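Local coordinates for phosphoribosylaminoimidazole carboxylase, ATPase subunit (Thermotoga maritima, PDB 3AX6), which probably catalyses the ATP-dependent carboxylation of 5-aminoimidazole ribonucleotide with bicarbonate to N5-carboxyaminoimidazole ribonucleotide, a step of de novo purine biosynthesis, at residues Val195-Tyr199 with Val210-Ile216; Gly327-Tyr333 with Met344-Val350; Met181-Asn185 with Val232-Glu236; Cys192-Val196 with Tyr268-Cys273. All coordinates share one frame; numbering follows the deposited sequence.

Contact 1 (Val195-Tyr199 with Val210-Ile216); sequences VVEMY and VIAPARI
E197 and I211 face each other as a hydrogen-bonded pair in an antiparallel beta hairpin of the ATP-grasp domain, built from strands 190-198 and 209-212. E197 N donates to I211 O at 2.8 Å, and I211 N donates back to E197 O at 2.7 Å. The side chain of E197 spans the contact. Its CB lies on A214, 3.6 Å from A214 CB, and a methyl group suits that place because the glutamate stem runs directly past it. CG stands anti to the backbone N (chi1 -179°) and the chain stays extended, which carries the carboxylate beyond A214 to R215. There OE1 approaches R215 N, a bond whose details are doubtful because OE1 is crowded in the model. OE2 passes I211 CD1. E197 OE2 forms a salt bridge with R215 NH1 at 2.9 Å and another with K176 NZ, its strongest polar partner; the two cations probably offset much of the charge of this buried acid.

On the other face of the sheet, branched V196 fits snugly, its CB 3.5 Å from V210 CG1 and its CG1 on A212 CB. The selenium of selenomethionine M198 rests on V210 CG2, on the side of E177, a residue of the ADP pocket. Past the cis peptide before P213, A214 N still reaches V195 O at 3.1 Å. R215 NH1 meets the syn side of E197 OE2, 29° out of the carboxylate plane.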
loop_
_atom_site.group_PDB
_atom_site.type_symbol
_atom_site.label_atom_id
_atom_site.label_comp_id
_atom_site.label_asym_id
_atom_site.label_seq_id
_atom_site.Cartn_x
_atom_site.Cartn_y
_atom_site.Cartn_z
ATOM N N VAL A 195 -17.261 -5.167 11.367
ATOM C CA VAL A 195 -17.441 -6.602 11.360
ATOM C C VAL A 195 -17.690 -6.944 9.894
ATOM O O VAL A 195 -18.352 -6.186 9.190
ATOM C CB VAL A 195 -18.637 -7.044 12.267
ATOM C CG1 VAL A 195 -19.446 -5.850 12.694
ATOM C CG2 VAL A 195 -19.509 -8.049 11.544
ATOM N N VAL A 196 -17.128 -8.055 9.422
ATOM C CA VAL A 196 -17.326 -8.447 8.031
ATOM C C VAL A 196 -18.083 -9.756 7.911
ATOM O O VAL A 196 -18.184 -10.524 8.871
ATOM C CB VAL A 196 -15.991 -8.551 7.263
ATOM C CG1 VAL A 196 -15.326 -7.188 7.217
ATOM C CG2 VAL A 196 -15.084 -9.578 7.907
ATOM N N GLU A 197 -18.610 -9.995 6.716
ATOM C CA GLU A 197 -19.409 -11.178 6.430
ATOM C C GLU A 197 -18.693 -12.159 5.518
ATOM O O GLU A 197 -18.133 -11.772 4.487
ATOM C CB GLU A 197 -20.729 -10.735 5.781
ATOM C CG GLU A 197 -21.723 -11.840 5.432
ATOM C CD GLU A 197 -22.940 -11.318 4.653
ATOM O OE1 GLU A 197 -23.347 -10.153 4.858
ATOM O OE2 GLU A 197 -23.505 -12.075 3.842
HETATM N N MSE A 198 -18.702 -13.429 5.911
HETATM C CA MSE A 198 -18.099 -14.480 5.104
HETATM C C MSE A 198 -19.180 -14.906 4.124
HETATM O O MSE A 198 -20.265 -15.312 4.532
HETATM C CB MSE A 198 -17.707 -15.687 5.962
HETATM C CG MSE A 198 -16.758 -15.378 7.106
HETATM SE SE MSE A 198 -15.172 -14.455 6.525
HETATM C CE MSE A 198 -14.155 -15.966 5.887
ATOM N N TYR A 199 -18.896 -14.799 2.832
ATOM C CA TYR A 199 -19.862 -15.183 1.812
ATOM C C TYR A 199 -19.498 -16.559 1.252
ATOM O O TYR A 199 -20.325 -17.471 1.219
ATOM C CB TYR A 199 -19.863 -14.149 0.690
ATOM C CG TYR A 199 -20.893 -14.408 -0.373
ATOM C CD1 TYR A 199 -22.206 -13.975 -0.215
ATOM C CD2 TYR A 199 -20.560 -15.091 -1.538
ATOM C CE1 TYR A 199 -23.165 -14.211 -1.192
ATOM C CE2 TYR A 199 -21.512 -15.335 -2.522
ATOM C CZ TYR A 199 -22.810 -14.890 -2.342
ATOM O OH TYR A 199 -23.748 -15.120 -3.319
ATOM N N VAL A 210 -15.045 -12.203 1.373
ATOM C CA VAL A 210 -15.455 -11.345 2.479
ATOM C C VAL A 210 -16.267 -10.128 2.031
ATOM O O VAL A 210 -15.970 -9.512 1.007
ATOM C CB VAL A 210 -14.209 -10.864 3.276
ATOM C CG1 VAL A 210 -14.614 -9.917 4.393
ATOM C CG2 VAL A 210 -13.477 -12.058 3.845
ATOM N N ILE A 211 -17.297 -9.794 2.805
ATOM C CA ILE A 211 -18.144 -8.647 2.512
ATOM C C ILE A 211 -17.997 -7.637 3.640
ATOM O O ILE A 211 -18.269 -7.946 4.798
ATOM C CB ILE A 211 -19.637 -9.037 2.409
ATOM C CG1 ILE A 211 -19.855 -10.041 1.271
ATOM C CG2 ILE A 211 -20.472 -7.788 2.166
ATOM C CD1 ILE A 211 -21.254 -10.643 1.235
ATOM N N ALA A 212 -17.571 -6.428 3.300
ATOM C CA ALA A 212 -17.381 -5.378 4.294
ATOM C C ALA A 212 -18.212 -4.153 3.943
ATOM O O ALA A 212 -18.061 -3.591 2.860
ATOM C CB ALA A 212 -15.898 -4.993 4.365
ATOM N N PRO A 213 -19.113 -3.730 4.844
ATOM C CA PRO A 213 -19.384 -4.342 6.149
ATOM C C PRO A 213 -20.433 -5.446 6.020
ATOM O O PRO A 213 -21.195 -5.482 5.052
ATOM C CB PRO A 213 -19.884 -3.166 6.981
ATOM C CG PRO A 213 -20.637 -2.359 5.965
ATOM C CD PRO A 213 -19.708 -2.382 4.768
ATOM N N ALA A 214 -20.464 -6.348 6.994
ATOM C CA ALA A 214 -21.417 -7.450 6.970
ATOM C C ALA A 214 -22.829 -6.908 6.786
ATOM O O ALA A 214 -23.169 -5.846 7.309
ATOM C CB ALA A 214 -21.323 -8.250 8.262
ATOM N N ARG A 215 -23.646 -7.630 6.028
ATOM C CA ARG A 215 -25.015 -7.198 5.802
ATOM C C ARG A 215 -25.879 -7.763 6.918
ATOM O O ARG A 215 -26.590 -8.754 6.738
ATOM C CB ARG A 215 -25.506 -7.685 4.444
ATOM C CG ARG A 215 -24.557 -7.321 3.328
ATOM C CD ARG A 215 -24.112 -8.564 2.624
ATOM N NE ARG A 215 -24.868 -8.759 1.404
ATOM C CZ ARG A 215 -25.117 -9.944 0.866
ATOM N NH1 ARG A 215 -24.672 -11.053 1.447
ATOM N NH2 ARG A 215 -25.800 -10.011 -0.266
ATOM N N ILE A 216 -25.787 -7.127 8.083
ATOM C CA ILE A 216 -26.550 -7.544 9.252
ATOM C C ILE A 216 -27.115 -6.325 9.960
ATOM O O ILE A 216 -26.591 -5.215 9.823
ATOM C CB ILE A 216 -25.671 -8.303 10.257
ATOM C CG1 ILE A 216 -24.484 -7.422 10.666
ATOM C CG2 ILE A 216 -25.232 -9.639 9.655
ATOM C CD1 ILE A 216 -23.652 -7.998 11.794
#

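Contact 2 (Gly327-Tyr333 with Met344-Val350); sequences GLSLHFY and MGHFTVV
G327 O accepts a hydrogen bond from V350 N at 3.0 Å, opening an antiparallel hairpin in the C-terminal domain. Glycine suits position 327: its phi is positive, and a CB would run into V350 O. L328 then sends CD2 against V349 CG2, a tight 3.4 Å, and against F347 CD1, on the face covered by helix 354-364. S329 exchanges two backbone bonds with T348, and its hydroxyl OG holds a water 3.1 Å away that T348 OG1 binds only weakly. L330 lays CD1 beside H346 O.

H331 is paired with H346 by another two backbone bonds. Its CB sits over one face of the H346 ring, 3.7 Å from the centroid, while the two imidazoles are inclined at 38°. F332 packs CE1 near M344 CB; its backbone bonds to the second subunit, where K22 also takes up L330 O. Last comes Y333, whose ring spreads over G345 CA. That glycine belongs with M344 to a classic beta bulge opposite L304, and a CB there would strike H331 O and the F332 backbone. Y333 OH meets H346 ND1 at 2.8 Å near the imidazole plane. A leucine in place of Y333 would probably leave ND1 without this partner and uncover G345. With H267 stacked on the same imidazole, the hydroxyl is likely to hold the H346 ring in its rotation, whichever of the two atoms donates.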
loop_
_atom_site.group_PDB
_atom_site.type_symbol
_atom_site.label_atom_id
_atom_site.label_comp_id
_atom_site.label_asym_id
_atom_site.label_seq_id
_atom_site.Cartn_x
_atom_site.Cartn_y
_atom_site.Cartn_z
ATOM N N GLY A 327 -13.649 -0.026 -9.653
ATOM C CA GLY A 327 -13.527 -0.368 -8.249
ATOM C C GLY A 327 -12.769 -1.666 -8.019
ATOM O O GLY A 327 -12.410 -1.977 -6.887
ATOM N N LEU A 328 -12.529 -2.423 -9.085
ATOM C CA LEU A 328 -11.804 -3.692 -8.989
ATOM C C LEU A 328 -10.297 -3.433 -8.998
ATOM O O LEU A 328 -9.788 -2.736 -9.871
ATOM C CB LEU A 328 -12.176 -4.592 -10.182
ATOM C CG LEU A 328 -11.668 -6.024 -10.487
ATOM C CD1 LEU A 328 -10.206 -6.203 -10.108
ATOM C CD2 LEU A 328 -12.527 -7.050 -9.787
ATOM N N SER A 329 -9.588 -3.976 -8.015
ATOM C CA SER A 329 -8.139 -3.841 -7.969
ATOM C C SER A 329 -7.586 -5.239 -7.694
ATOM O O SER A 329 -8.241 -6.059 -7.047
ATOM C CB SER A 329 -7.701 -2.859 -6.877
ATOM O OG SER A 329 -7.986 -3.358 -5.587
ATOM N N LEU A 330 -6.386 -5.514 -8.187
ATOM C CA LEU A 330 -5.789 -6.825 -8.014
ATOM C C LEU A 330 -4.560 -6.868 -7.116
ATOM O O LEU A 330 -3.703 -5.988 -7.167
ATOM C CB LEU A 330 -5.434 -7.398 -9.381
ATOM C CG LEU A 330 -4.516 -8.617 -9.363
ATOM C CD1 LEU A 330 -5.201 -9.772 -8.641
ATOM C CD2 LEU A 330 -4.167 -9.000 -10.792
ATOM N N HIS A 331 -4.478 -7.912 -6.300
ATOM C CA HIS A 331 -3.350 -8.102 -5.400
ATOM C C HIS A 331 -2.807 -9.521 -5.588
ATOM O O HIS A 331 -3.145 -10.432 -4.847
ATOM C CB HIS A 331 -3.786 -7.904 -3.950
ATOM C CG HIS A 331 -2.647 -7.675 -3.010
ATOM N ND1 HIS A 331 -1.427 -8.302 -3.153
ATOM C CD2 HIS A 331 -2.550 -6.911 -1.895
ATOM C CE1 HIS A 331 -0.629 -7.937 -2.167
ATOM N NE2 HIS A 331 -1.286 -7.094 -1.390
ATOM N N PHE A 332 -1.960 -9.690 -6.593
ATOM C CA PHE A 332 -1.359 -10.980 -6.915
ATOM C C PHE A 332 -0.070 -11.147 -6.109
ATOM O O PHE A 332 0.835 -10.322 -6.214
ATOM C CB PHE A 332 -1.057 -11.014 -8.414
ATOM C CG PHE A 332 -0.489 -12.308 -8.902
ATOM C CD1 PHE A 332 -1.307 -13.405 -9.114
ATOM C CD2 PHE A 332 0.867 -12.415 -9.193
ATOM C CE1 PHE A 332 -0.789 -14.594 -9.618
ATOM C CE2 PHE A 332 1.399 -13.596 -9.696
ATOM C CZ PHE A 332 0.569 -14.690 -9.911
ATOM N N TYR A 333 0.008 -12.195 -5.290
ATOM C CA TYR A 333 1.212 -12.427 -4.499
ATOM C C TYR A 333 2.221 -13.067 -5.453
ATOM O O TYR A 333 1.852 -13.892 -6.290
ATOM C CB TYR A 333 0.944 -13.379 -3.326
ATOM C CG TYR A 333 -0.355 -13.156 -2.574
ATOM C CD1 TYR A 333 -0.823 -11.869 -2.298
ATOM C CD2 TYR A 333 -1.103 -14.240 -2.112
ATOM C CE1 TYR A 333 -2.012 -11.667 -1.582
ATOM C CE2 TYR A 333 -2.294 -14.050 -1.387
ATOM C CZ TYR A 333 -2.742 -12.762 -1.131
ATOM O OH TYR A 333 -3.923 -12.573 -0.445
HETATM N N MSE A 344 -3.010 -17.768 -4.388
HETATM C CA MSE A 344 -2.079 -17.019 -5.224
HETATM C C MSE A 344 -2.271 -15.510 -5.076
HETATM O O MSE A 344 -1.450 -14.724 -5.536
HETATM C CB MSE A 344 -2.263 -17.418 -6.686
HETATM C CG MSE A 344 -1.995 -18.891 -6.962
HETATM SE SE MSE A 344 -0.213 -19.398 -6.412
HETATM C CE MSE A 344 0.760 -18.802 -7.985
ATOM N N GLY A 345 -3.362 -15.107 -4.440
ATOM C CA GLY A 345 -3.618 -13.691 -4.260
ATOM C C GLY A 345 -5.083 -13.423 -4.005
ATOM O O GLY A 345 -5.847 -14.337 -3.678
ATOM N N HIS A 346 -5.474 -12.162 -4.129
ATOM C CA HIS A 346 -6.861 -11.782 -3.951
ATOM C C HIS A 346 -7.126 -10.526 -4.765
ATOM O O HIS A 346 -6.189 -9.866 -5.223
ATOM C CB HIS A 346 -7.194 -11.534 -2.460
ATOM C CG HIS A 346 -6.571 -10.297 -1.876
ATOM N ND1 HIS A 346 -5.325 -10.294 -1.286
ATOM C CD2 HIS A 346 -7.030 -9.025 -1.783
ATOM C CE1 HIS A 346 -5.043 -9.076 -0.856
ATOM N NE2 HIS A 346 -6.061 -8.286 -1.145
ATOM N N PHE A 347 -8.400 -10.228 -4.986
ATOM C CA PHE A 347 -8.774 -9.022 -5.689
ATOM C C PHE A 347 -9.901 -8.428 -4.870
ATOM O O PHE A 347 -10.590 -9.147 -4.142
ATOM C CB PHE A 347 -9.165 -9.302 -7.157
ATOM C CG PHE A 347 -10.468 -10.032 -7.343
ATOM C CD1 PHE A 347 -11.680 -9.351 -7.290
ATOM C CD2 PHE A 347 -10.477 -11.395 -7.639
ATOM C CE1 PHE A 347 -12.880 -10.013 -7.536
ATOM C CE2 PHE A 347 -11.667 -12.069 -7.886
ATOM C CZ PHE A 347 -12.872 -11.383 -7.838
ATOM N N THR A 348 -10.060 -7.114 -4.948
ATOM C CA THR A 348 -11.080 -6.421 -4.177
ATOM C C THR A 348 -11.907 -5.508 -5.063
ATOM O O THR A 348 -11.414 -4.952 -6.042
ATOM C CB THR A 348 -10.440 -5.568 -3.073
ATOM O OG1 THR A 348 -9.659 -6.404 -2.209
ATOM C CG2 THR A 348 -11.505 -4.881 -2.252
ATOM N N VAL A 349 -13.174 -5.358 -4.711
ATOM C CA VAL A 349 -14.064 -4.505 -5.468
ATOM C C VAL A 349 -14.695 -3.524 -4.499
ATOM O O VAL A 349 -15.534 -3.910 -3.675
ATOM C CB VAL A 349 -15.171 -5.332 -6.160
ATOM C CG1 VAL A 349 -16.226 -4.414 -6.737
ATOM C CG2 VAL A 349 -14.560 -6.194 -7.258
ATOM N N VAL A 350 -14.276 -2.261 -4.577
ATOM C CA VAL A 350 -14.830 -1.237 -3.700
ATOM C C VAL A 350 -15.941 -0.499 -4.425
ATOM O O VAL A 350 -15.825 -0.187 -5.612
ATOM C CB VAL A 350 -13.749 -0.230 -3.229
ATOM C CG1 VAL A 350 -12.724 -0.946 -2.371
ATOM C CG2 VAL A 350 -13.070 0.427 -4.425
HETATM O O HOH W 1 -6.894 -5.813 -4.043
#

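Contact 3 (Met181-Asn185 with Val232-Glu236); sequences MVARN and VEALE
V182 and V232 meet methyl to methyl: V182 CG2 lies 3.3 Å from V232 CG1, closer than carbons usually pack. The other methyl of V232, CG2, lies 3.5 Å from R184 CB, so one branched residue of helix 218-235 serves two neighbours on strand 174-184. R184 then runs on past the helix end. Its CG is anti to the backbone N (chi1 -180°) and the chain stays extended to NE, long enough to bring the guanidinium over the final turn. R184 NE makes a weak salt bridge with E233 OE2 at 3.4 Å, the acid coming in at the edge of a guanidinium whose plane is turned 72° from the carboxylate. One guanidinium face rests on E236 CA, and NH1 donates to G237 O, its strongest polar partner.

Further out, I190 touches both R184 and E233, while F241 of the adjoining strand 239-248 packs on V232. The path of the helix end is set by E236: with phi 60° it turns the chain, its N returning weakly to E233 O while G237 N reaches V232 O. The result is a Schellman motif closing a helix that packs on the antiparallel sheet of the ATP-grasp domain, its last turn met by an arginine from the strand.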
loop_
_atom_site.group_PDB
_atom_site.type_symbol
_atom_site.label_atom_id
_atom_site.label_comp_id
_atom_site.label_asym_id
_atom_site.label_seq_id
_atom_site.Cartn_x
_atom_site.Cartn_y
_atom_site.Cartn_z
HETATM N N MSE A 181 -11.557 -7.718 12.970
HETATM C CA MSE A 181 -10.176 -7.523 13.376
HETATM C C MSE A 181 -10.183 -6.536 14.536
HETATM O O MSE A 181 -10.904 -5.542 14.506
HETATM C CB MSE A 181 -9.344 -6.912 12.238
HETATM C CG MSE A 181 -9.370 -7.671 10.915
HETATM SE SE MSE A 181 -8.763 -9.488 11.057
HETATM C CE MSE A 181 -6.960 -9.183 11.677
ATOM N N VAL A 182 -9.387 -6.811 15.561
ATOM C CA VAL A 182 -9.277 -5.903 16.693
ATOM C C VAL A 182 -7.813 -5.879 17.169
ATOM O O VAL A 182 -7.187 -6.915 17.409
ATOM C CB VAL A 182 -10.273 -6.289 17.828
ATOM C CG1 VAL A 182 -10.311 -7.778 18.014
ATOM C CG2 VAL A 182 -9.881 -5.602 19.123
ATOM N N ALA A 183 -7.249 -4.681 17.253
ATOM C CA ALA A 183 -5.864 -4.544 17.672
ATOM C C ALA A 183 -5.798 -3.929 19.056
ATOM O O ALA A 183 -6.671 -3.145 19.444
ATOM C CB ALA A 183 -5.107 -3.677 16.683
ATOM N N ARG A 184 -4.755 -4.285 19.796
ATOM C CA ARG A 184 -4.571 -3.765 21.138
ATOM C C ARG A 184 -3.090 -3.553 21.440
ATOM O O ARG A 184 -2.242 -4.358 21.041
ATOM C CB ARG A 184 -5.190 -4.730 22.163
ATOM C CG ARG A 184 -5.062 -4.290 23.616
ATOM C CD ARG A 184 -5.811 -5.248 24.547
ATOM N NE ARG A 184 -5.696 -4.898 25.968
ATOM C CZ ARG A 184 -4.581 -5.021 26.690
ATOM N NH1 ARG A 184 -3.464 -5.487 26.137
ATOM N NH2 ARG A 184 -4.588 -4.693 27.973
ATOM N N ASN A 185 -2.818 -2.454 22.144
ATOM C CA ASN A 185 -1.490 -2.019 22.599
ATOM C C ASN A 185 -1.193 -2.643 23.943
ATOM O O ASN A 185 -2.082 -3.188 24.586
ATOM C CB ASN A 185 -1.479 -0.512 22.854
ATOM C CG ASN A 185 -0.999 0.261 21.690
ATOM O OD1 ASN A 185 -0.999 1.492 21.711
ATOM N ND2 ASN A 185 -0.573 -0.447 20.648
ATOM N N VAL A 232 -9.984 -9.819 23.057
ATOM C CA VAL A 232 -8.626 -9.317 23.102
ATOM C C VAL A 232 -8.346 -8.655 24.454
ATOM O O VAL A 232 -7.206 -8.652 24.924
ATOM C CB VAL A 232 -8.369 -8.335 21.932
ATOM C CG1 VAL A 232 -9.415 -7.242 21.932
ATOM C CG2 VAL A 232 -6.975 -7.739 22.043
ATOM N N GLU A 233 -9.386 -8.117 25.089
ATOM C CA GLU A 233 -9.216 -7.483 26.393
ATOM C C GLU A 233 -8.927 -8.543 27.453
ATOM O O GLU A 233 -8.064 -8.355 28.312
ATOM C CB GLU A 233 -10.471 -6.702 26.795
ATOM C CG GLU A 233 -10.656 -5.353 26.110
ATOM C CD GLU A 233 -9.762 -4.259 26.674
ATOM O OE1 GLU A 233 -10.041 -3.072 26.402
ATOM O OE2 GLU A 233 -8.782 -4.577 27.379
ATOM N N ALA A 234 -9.649 -9.657 27.389
ATOM C CA ALA A 234 -9.450 -10.738 28.350
ATOM C C ALA A 234 -8.051 -11.306 28.173
ATOM O O ALA A 234 -7.364 -11.619 29.141
ATOM C CB ALA A 234 -10.491 -11.831 28.138
ATOM N N LEU A 235 -7.633 -11.443 26.924
ATOM C CA LEU A 235 -6.306 -11.958 26.624
ATOM C C LEU A 235 -5.237 -10.935 26.980
ATOM O O LEU A 235 -4.075 -11.298 27.158
ATOM C CB LEU A 235 -6.156 -12.279 25.125
ATOM C CG LEU A 235 -6.647 -13.580 24.488
ATOM C CD1 LEU A 235 -6.222 -14.752 25.352
ATOM C CD2 LEU A 235 -8.138 -13.555 24.334
ATOM N N GLU A 236 -5.629 -9.665 27.087
ATOM C CA GLU A 236 -4.665 -8.590 27.342
ATOM C C GLU A 236 -3.720 -8.681 26.148
ATOM O O GLU A 236 -2.504 -8.500 26.257
ATOM C CB GLU A 236 -3.892 -8.825 28.641
ATOM C CG GLU A 236 -4.584 -8.299 29.886
ATOM C CD GLU A 236 -3.846 -8.679 31.156
ATOM O OE1 GLU A 236 -4.186 -8.136 32.225
ATOM O OE2 GLU A 236 -2.929 -9.527 31.087
#

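Contact 4 (Cys192-Val196 with Tyr268-Cys273); sequences CYPVV and YTIEAC
With CG set between the backbone N and the carbonyl carbon (chi1 78°), the Y268 ring leaves helix 268-272 and reaches V196 and P194, while Y193 turns its own CG anti to the carbonyl carbon (chi1 -80°) and meets T269. This is a short helix packed across the antiparallel sheet of the ATP-grasp domain, its axis at 108° to strand 192-196. V196 CG1 sits over one face of the Y268 ring, 3.3 Å from Y268 CE2, and P194 CD comes in at the ring's edge. A tyrosine suits this place: its flat ring accepts the methyl, and Y268 OH binds a water at 2.6 Å that donates to P194 O. A leucine here would remove both ring face and hydroxyl, and would probably leave that water without its tyrosine partner and a gap beside V196 CG1.

T269 has a methyl for the sheet and a hydroxyl for nearby backbone. T269 CG2 lies 3.7 Å from Y193 CD1, whereas OG1 bonds to G266 O and Q277 N. The Y193 hydroxyl bonds to T275 O, so this ring is held at its far end too. At the helix end the sulfur of C273 lies at the edge of the Y193 ring, C273 SG 4.1 Å from Y193 CD1.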
loop_
_atom_site.group_PDB
_atom_site.type_symbol
_atom_site.label_atom_id
_atom_site.label_comp_id
_atom_site.label_asym_id
_atom_site.label_seq_id
_atom_site.Cartn_x
_atom_site.Cartn_y
_atom_site.Cartn_z
ATOM N N CYS A 192 -11.000 -1.214 17.050
ATOM C CA CYS A 192 -11.861 -2.234 16.475
ATOM C C CYS A 192 -12.289 -1.894 15.054
ATOM O O CYS A 192 -12.678 -0.767 14.757
ATOM C CB CYS A 192 -13.091 -2.444 17.367
ATOM S SG CYS A 192 -14.060 -3.922 16.954
ATOM N N TYR A 193 -12.216 -2.891 14.182
ATOM C CA TYR A 193 -12.581 -2.730 12.783
ATOM C C TYR A 193 -14.033 -3.077 12.548
ATOM O O TYR A 193 -14.715 -3.566 13.438
ATOM C CB TYR A 193 -11.692 -3.622 11.907
ATOM C CG TYR A 193 -10.325 -3.021 11.662
ATOM C CD1 TYR A 193 -10.116 -2.098 10.638
ATOM C CD2 TYR A 193 -9.246 -3.344 12.481
ATOM C CE1 TYR A 193 -8.864 -1.516 10.440
ATOM C CE2 TYR A 193 -8.000 -2.768 12.295
ATOM C CZ TYR A 193 -7.812 -1.857 11.277
ATOM O OH TYR A 193 -6.571 -1.294 11.110
ATOM N N PRO A 194 -14.540 -2.785 11.347
ATOM C CA PRO A 194 -15.940 -3.130 11.103
ATOM C C PRO A 194 -16.059 -4.661 11.130
ATOM O O PRO A 194 -15.064 -5.375 10.969
ATOM C CB PRO A 194 -16.195 -2.561 9.709
ATOM C CG PRO A 194 -15.253 -1.391 9.642
ATOM C CD PRO A 194 -14.001 -1.945 10.262
ATOM N N VAL A 195 -17.261 -5.167 11.367
ATOM C CA VAL A 195 -17.441 -6.602 11.360
ATOM C C VAL A 195 -17.690 -6.944 9.894
ATOM O O VAL A 195 -18.352 -6.186 9.190
ATOM C CB VAL A 195 -18.637 -7.044 12.267
ATOM C CG1 VAL A 195 -19.446 -5.850 12.694
ATOM C CG2 VAL A 195 -19.509 -8.049 11.544
ATOM N N VAL A 196 -17.128 -8.055 9.422
ATOM C CA VAL A 196 -17.326 -8.447 8.031
ATOM C C VAL A 196 -18.083 -9.756 7.911
ATOM O O VAL A 196 -18.184 -10.524 8.871
ATOM C CB VAL A 196 -15.991 -8.551 7.263
ATOM C CG1 VAL A 196 -15.326 -7.188 7.217
ATOM C CG2 VAL A 196 -15.084 -9.578 7.907
ATOM N N TYR A 268 -9.492 -6.655 3.335
ATOM C CA TYR A 268 -10.328 -5.568 2.859
ATOM C C TYR A 268 -9.847 -4.238 3.420
ATOM O O TYR A 268 -9.925 -3.206 2.743
ATOM C CB TYR A 268 -11.787 -5.812 3.261
ATOM C CG TYR A 268 -12.102 -5.498 4.700
ATOM C CD1 TYR A 268 -12.542 -4.233 5.068
ATOM C CD2 TYR A 268 -11.947 -6.464 5.705
ATOM C CE1 TYR A 268 -12.828 -3.921 6.397
ATOM C CE2 TYR A 268 -12.228 -6.157 7.047
ATOM C CZ TYR A 268 -12.668 -4.878 7.379
ATOM O OH TYR A 268 -12.933 -4.532 8.690
ATOM N N THR A 269 -9.340 -4.259 4.651
ATOM C CA THR A 269 -8.874 -3.033 5.300
ATOM C C THR A 269 -7.839 -2.261 4.470
ATOM O O THR A 269 -7.765 -1.030 4.552
ATOM C CB THR A 269 -8.268 -3.324 6.708
ATOM O OG1 THR A 269 -7.106 -4.153 6.574
ATOM C CG2 THR A 269 -9.291 -4.036 7.603
ATOM N N ILE A 270 -7.054 -2.982 3.670
ATOM C CA ILE A 270 -6.014 -2.364 2.845
ATOM C C ILE A 270 -6.604 -1.405 1.823
ATOM O O ILE A 270 -6.021 -0.358 1.532
ATOM C CB ILE A 270 -5.194 -3.431 2.084
ATOM C CG1 ILE A 270 -4.456 -4.325 3.079
ATOM C CG2 ILE A 270 -4.202 -2.764 1.137
ATOM C CD1 ILE A 270 -3.840 -5.562 2.453
ATOM N N GLU A 271 -7.774 -1.763 1.303
ATOM C CA GLU A 271 -8.442 -0.961 0.287
ATOM C C GLU A 271 -9.575 -0.071 0.787
ATOM O O GLU A 271 -9.865 0.943 0.164
ATOM C CB GLU A 271 -9.038 -1.864 -0.799
ATOM C CG GLU A 271 -8.197 -3.055 -1.243
ATOM C CD GLU A 271 -6.928 -2.658 -1.972
ATOM O OE1 GLU A 271 -6.907 -1.579 -2.610
ATOM O OE2 GLU A 271 -5.954 -3.442 -1.918
ATOM N N ALA A 272 -10.218 -0.441 1.894
ATOM C CA ALA A 272 -11.375 0.319 2.368
ATOM C C ALA A 272 -11.327 1.004 3.724
ATOM O O ALA A 272 -12.310 1.626 4.139
ATOM C CB ALA A 272 -12.598 -0.575 2.314
ATOM N N CYS A 273 -10.213 0.883 4.427
ATOM C CA CYS A 273 -10.102 1.504 5.733
ATOM C C CYS A 273 -8.925 2.460 5.763
ATOM O O CYS A 273 -8.012 2.361 4.945
ATOM C CB CYS A 273 -9.947 0.437 6.822
ATOM S SG CYS A 273 -11.454 -0.522 7.151
HETATM O O HOH W 2 -12.884 -6.538 10.368
#

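Overall arrangement
All four contacts reach one large antiparallel sheet that runs from the ATP-grasp domain into the C-terminal domain. Contacts 1 and 4 share V195 and V196 of strand 190-198 and touch through A212 and Y268. Contact 3 lies on the adjacent strand 174-184, probably bonded to it by M181 and Y193. Contact 2, about 17 Å from contact 1 between centres, lies at the far end of the sheet within this chain and meets E271 of contact 4. Contacts 2 and 4 are buried and aromatic; contacts 1 and 3 are partly exposed and combine tight valines with arginine-glutamate bridges. Contact 1 is nearest to ADP, whereas contact 2 borders the second subunit.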